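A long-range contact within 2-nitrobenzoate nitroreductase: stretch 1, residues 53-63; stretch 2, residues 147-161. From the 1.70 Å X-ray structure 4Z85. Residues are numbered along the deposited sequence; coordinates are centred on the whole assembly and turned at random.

Stretch 1, residues 53-63: DPPLFVIAVDH
Stretch 2 (147-161) IDFSKQRSMVFGEIV

The most unusual feature of this contact is a very short hydrogen bond, 2.4 Å from His 63 NE2 to Ser 154 OG, at the end of an otherwise regular antiparallel ladder. His 63 (chi1 -71°, m; chi2 -151°) points toward stretch 2 and lays one ring face over Gln 152 CA and Lys 151 C, while the ring edge meets Ser 154 OG (chi1 -68°, m) and, at 4.1 Å from NE2, Asp 148 OD1. Serine suits this place: its short arm brings a hydroxyl to the ring edge, with OG also 2.8 Å from Asp 148 OD1.

The strand through Leu 56 to Asp 62 runs antiparallel to the strand through Arg 153 to Val 161, their N-to-C directions 157° apart and their axes approaching to 4.6 Å. The register pairs Leu 56 with Glu 159, Val 58 with Phe 157, Ala 60 with Met 155 and Asp 62 with Arg 153 as non-hydrogen-bonded pairs, CA-CA 4.4 to 4.6 Å. Between them lie the wider hydrogen-bonded pairs, Phe 57 with Gly 158, Ile 59 with Val 156 and Val 61 with Ser 154, CA-CA 5.2 to 5.4 Å. Backbones are extended, phi -85 to -150° and psi 116 to 168° from Leu 56 to Asp 62 and Arg 153 to Glu 159.

Each wide pair is closed by two N-H...O hydrogen bonds: Phe 57 N to Gly 158 O 3.0 Å and Gly 158 N to Phe 57 O 3.0 Å; Ile 59 N to Val 156 O 2.9 Å and Val 156 N to Ile 59 O 2.8 Å; Val 61 N to Ser 154 O 2.8 Å and Ser 154 N to Val 61 O 2.9 Å. Ile 160 N to Pro 55 O (2.9 Å) and His 63 N to Gln 152 O (3.0 Å) extend the ladder. Pro 55, which has no amide hydrogen, contributes its carbonyl. A type I turn from Ser 150 to Arg 153 leads into the second strand.

On the face carrying Phe 57, glycine leaves room for the ring: Phe 57 (chi1 60°, p; chi2 88°) folds over Gly 158, whose CA lies 3.9 Å from the ring centroid, and an ideal CB there would stand 2.3 Å from Phe 57 CZ, a clash. The ring edge meets Ile 160 (m, t), Phe 57 CD2 to Ile 160 CG1 3.7 Å. Farther along, Val 61 CG2 packs on Val 156 CG2 at 4.0 Å, both valines t.

On the other face Val 58 (p) sets CG2 over the Phe 157 ring (chi1 -68°, m; chi2 83°), 3.7 Å from its centroid, and Leu 56 (m, t) CD2 touches Glu 159 (t, t) CB at 3.6 Å. Here Arg 153, extended (chi1 to chi3 t, chi4 75°), reaches over the partner strand toward Ala 60: NH1 forms a 2.5 Å salt bridge to OD1 of Asp 62 (chi1 -90°, m) at the guanidinium edge, while the methyl of Ala 60, CB, lies over one guanidinium face, 3.5 Å from Arg 153 NH2. A water joins Ala 60 O (2.9 Å) to Arg 153 NH2 (3.2 Å). Leu 56 to Val 61 and Ser 154 to Gly 158 are buried, while Asp 62 and His 63 at the end are exposed; 1024 Å² is covered in all, both sides summed.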

# COMPACT_ATOMS: atom_id res chain seq x y z
N ASP A 53 -3.23 7.62 -15.00
CA ASP A 53 -3.17 8.70 -16.01
C ASP A 53 -2.93 10.07 -15.37
O ASP A 53 -3.87 10.79 -15.06
CB ASP A 53 -4.48 8.72 -16.81
CG ASP A 53 -4.51 9.82 -17.86
OD1 ASP A 53 -3.42 10.26 -18.29
OD2 ASP A 53 -5.62 10.24 -18.26
N PRO A 54 -1.65 10.44 -15.19
CA PRO A 54 -0.45 9.67 -15.51
C PRO A 54 -0.21 8.53 -14.52
O PRO A 54 -0.76 8.59 -13.41
CB PRO A 54 0.66 10.72 -15.42
CG PRO A 54 0.17 11.68 -14.43
CD PRO A 54 -1.32 11.76 -14.62
N PRO A 55 0.58 7.51 -14.91
CA PRO A 55 0.82 6.34 -14.05
C PRO A 55 1.74 6.70 -12.88
O PRO A 55 2.96 6.67 -13.02
CB PRO A 55 1.49 5.34 -15.00
CG PRO A 55 2.14 6.18 -16.03
CD PRO A 55 1.24 7.37 -16.22
N LEU A 56 1.14 7.05 -11.74
CA LEU A 56 1.90 7.58 -10.62
C LEU A 56 1.77 6.67 -9.40
O LEU A 56 0.74 6.01 -9.22
CB LEU A 56 1.41 8.97 -10.21
CG LEU A 56 1.49 10.11 -11.23
CD1 LEU A 56 1.17 11.43 -10.53
CD2 LEU A 56 2.84 10.16 -11.89
N PHE A 57 2.83 6.70 -8.58
CA PHE A 57 2.83 6.02 -7.29
C PHE A 57 3.50 6.91 -6.24
O PHE A 57 4.15 7.89 -6.58
CB PHE A 57 3.55 4.66 -7.36
CG PHE A 57 4.98 4.79 -7.78
CD1 PHE A 57 5.98 5.00 -6.83
CD2 PHE A 57 5.33 4.75 -9.12
CE1 PHE A 57 7.31 5.16 -7.21
CE2 PHE A 57 6.66 4.91 -9.52
CZ PHE A 57 7.65 5.11 -8.56
N VAL A 58 3.36 6.54 -4.97
CA VAL A 58 4.00 7.31 -3.89
C VAL A 58 4.78 6.36 -2.98
O VAL A 58 4.35 5.24 -2.73
CB VAL A 58 2.94 8.14 -3.08
CG1 VAL A 58 1.94 7.25 -2.32
CG2 VAL A 58 3.64 9.12 -2.14
N ILE A 59 5.95 6.82 -2.54
CA ILE A 59 6.73 6.13 -1.51
C ILE A 59 7.09 7.14 -0.43
O ILE A 59 7.63 8.19 -0.76
CB ILE A 59 8.03 5.53 -2.06
CG1 ILE A 59 7.73 4.57 -3.22
CG2 ILE A 59 8.79 4.82 -0.95
CD1 ILE A 59 8.95 4.12 -3.98
N ALA A 60 6.81 6.84 0.83
CA ALA A 60 7.25 7.74 1.90
C ALA A 60 8.65 7.31 2.34
O ALA A 60 8.88 6.14 2.62
CB ALA A 60 6.26 7.72 3.07
N VAL A 61 9.60 8.26 2.37
CA VAL A 61 11.01 7.97 2.59
C VAL A 61 11.57 8.87 3.69
O VAL A 61 11.22 10.03 3.78
CB VAL A 61 11.82 8.16 1.29
CG1 VAL A 61 13.28 7.84 1.50
CG2 VAL A 61 11.25 7.30 0.16
N ASP A 62 12.44 8.33 4.54
CA ASP A 62 13.11 9.18 5.52
C ASP A 62 14.35 9.85 4.94
O ASP A 62 14.99 9.33 4.03
CB ASP A 62 13.46 8.36 6.77
CG ASP A 62 12.34 8.37 7.80
OD1 ASP A 62 11.27 8.94 7.49
OD2 ASP A 62 12.53 7.82 8.90
N HIS A 63 14.67 11.04 5.45
CA HIS A 63 15.83 11.80 4.99
C HIS A 63 17.12 11.18 5.52
O HIS A 63 17.20 10.80 6.69
CB HIS A 63 15.73 13.25 5.44
CG HIS A 63 14.68 14.04 4.73
ND1 HIS A 63 14.78 15.40 4.52
CD2 HIS A 63 13.49 13.66 4.18
CE1 HIS A 63 13.71 15.83 3.88
NE2 HIS A 63 12.91 14.79 3.66
N ILE A 147 7.05 15.77 -2.25
CA ILE A 147 6.37 16.62 -1.28
C ILE A 147 7.03 16.37 0.07
O ILE A 147 7.00 15.26 0.56
CB ILE A 147 4.86 16.32 -1.17
CG1 ILE A 147 4.14 16.70 -2.47
CG2 ILE A 147 4.25 17.08 -0.01
CD1 ILE A 147 2.67 16.42 -2.45
N ASP A 148 7.65 17.38 0.66
CA ASP A 148 8.22 17.18 1.99
C ASP A 148 7.11 17.01 3.01
O ASP A 148 6.19 17.81 3.08
CB ASP A 148 9.14 18.34 2.38
CG ASP A 148 10.39 18.40 1.52
OD1 ASP A 148 10.90 17.32 1.12
OD2 ASP A 148 10.85 19.52 1.24
N PHE A 149 7.20 15.93 3.77
CA PHE A 149 6.28 15.61 4.84
C PHE A 149 6.67 16.46 6.05
O PHE A 149 5.88 17.23 6.60
CB PHE A 149 6.40 14.10 5.14
CG PHE A 149 5.37 13.55 6.08
CD1 PHE A 149 5.60 13.55 7.45
CD2 PHE A 149 4.21 12.97 5.59
CE1 PHE A 149 4.68 13.01 8.32
CE2 PHE A 149 3.28 12.43 6.46
CZ PHE A 149 3.51 12.46 7.83
N SER A 150 7.94 16.33 6.42
CA SER A 150 8.54 17.09 7.50
C SER A 150 10.01 17.25 7.16
O SER A 150 10.44 16.84 6.09
CB SER A 150 8.37 16.36 8.84
OG SER A 150 9.00 15.10 8.80
N LYS A 151 10.80 17.83 8.06
CA LYS A 151 12.21 17.99 7.77
C LYS A 151 12.94 16.65 7.74
O LYS A 151 14.05 16.56 7.23
CB LYS A 151 12.87 18.94 8.78
CG LYS A 151 12.59 20.41 8.51
CD LYS A 151 11.91 21.09 9.69
CE LYS A 151 12.22 22.57 9.71
NZ LYS A 151 11.98 23.16 11.06
N GLN A 152 12.29 15.60 8.25
CA GLN A 152 12.90 14.28 8.34
C GLN A 152 12.25 13.21 7.43
O GLN A 152 12.69 12.06 7.42
CB GLN A 152 12.84 13.80 9.79
CG GLN A 152 11.42 13.53 10.28
CD GLN A 152 11.15 14.11 11.66
OE1 GLN A 152 11.82 13.76 12.63
NE2 GLN A 152 10.16 15.00 11.75
N ARG A 153 11.22 13.59 6.68
CA ARG A 153 10.46 12.62 5.88
C ARG A 153 9.90 13.28 4.63
O ARG A 153 9.46 14.42 4.68
CB ARG A 153 9.33 12.04 6.71
CG ARG A 153 8.67 10.80 6.13
CD ARG A 153 7.93 10.11 7.26
NE ARG A 153 7.28 8.88 6.86
CZ ARG A 153 7.91 7.73 6.63
NH1 ARG A 153 9.23 7.65 6.74
NH2 ARG A 153 7.21 6.67 6.27
N SER A 154 9.91 12.55 3.51
CA SER A 154 9.42 13.10 2.25
C SER A 154 8.58 12.07 1.52
O SER A 154 8.84 10.88 1.61
CB SER A 154 10.58 13.54 1.37
OG SER A 154 11.23 14.66 1.94
N MET A 155 7.55 12.54 0.83
CA MET A 155 6.76 11.68 -0.04
C MET A 155 7.25 11.82 -1.47
O MET A 155 7.17 12.90 -2.07
CB MET A 155 5.28 12.03 0.08
CG MET A 155 4.69 11.63 1.43
SD MET A 155 2.99 12.15 1.66
CE MET A 155 3.22 13.93 1.73
N VAL A 156 7.78 10.73 -2.01
CA VAL A 156 8.30 10.70 -3.36
C VAL A 156 7.20 10.22 -4.29
O VAL A 156 6.70 9.11 -4.12
CB VAL A 156 9.51 9.77 -3.49
CG1 VAL A 156 9.98 9.71 -4.96
CG2 VAL A 156 10.63 10.22 -2.55
N PHE A 157 6.80 11.07 -5.24
CA PHE A 157 5.83 10.67 -6.26
C PHE A 157 6.59 10.36 -7.53
O PHE A 157 7.30 11.22 -8.07
CB PHE A 157 4.79 11.76 -6.49
CG PHE A 157 3.87 11.96 -5.33
CD1 PHE A 157 4.25 12.76 -4.26
CD2 PHE A 157 2.62 11.33 -5.29
CE1 PHE A 157 3.40 12.93 -3.18
CE2 PHE A 157 1.77 11.51 -4.20
CZ PHE A 157 2.17 12.31 -3.15
N GLY A 158 6.46 9.12 -7.98
CA GLY A 158 7.19 8.66 -9.14
C GLY A 158 6.22 8.38 -10.27
O GLY A 158 5.07 8.04 -10.02
N GLU A 159 6.71 8.53 -11.51
CA GLU A 159 5.92 8.17 -12.68
C GLU A 159 6.54 6.95 -13.34
O GLU A 159 7.75 6.91 -13.58
CB GLU A 159 5.85 9.33 -13.68
CG GLU A 159 5.13 8.96 -14.97
CD GLU A 159 4.99 10.13 -15.91
OE1 GLU A 159 5.41 11.24 -15.52
OE2 GLU A 159 4.48 9.92 -17.04
N ILE A 160 5.72 5.94 -13.59
CA ILE A 160 6.19 4.75 -14.27
C ILE A 160 6.33 5.03 -15.76
O ILE A 160 5.35 5.36 -16.41
CB ILE A 160 5.24 3.57 -14.07
CG1 ILE A 160 4.98 3.35 -12.58
CG2 ILE A 160 5.80 2.31 -14.72
CD1 ILE A 160 3.79 2.45 -12.31
N VAL A 161 7.53 4.90 -16.30
CA VAL A 161 7.69 5.13 -17.73
C VAL A 161 7.75 3.80 -18.46
O VAL A 161 7.30 3.72 -19.62
CB VAL A 161 8.92 6.00 -18.04
CG1 VAL A 161 8.80 7.31 -17.30
CG2 VAL A 161 10.19 5.30 -17.66
O HOH W 1 9.37 4.68 5.07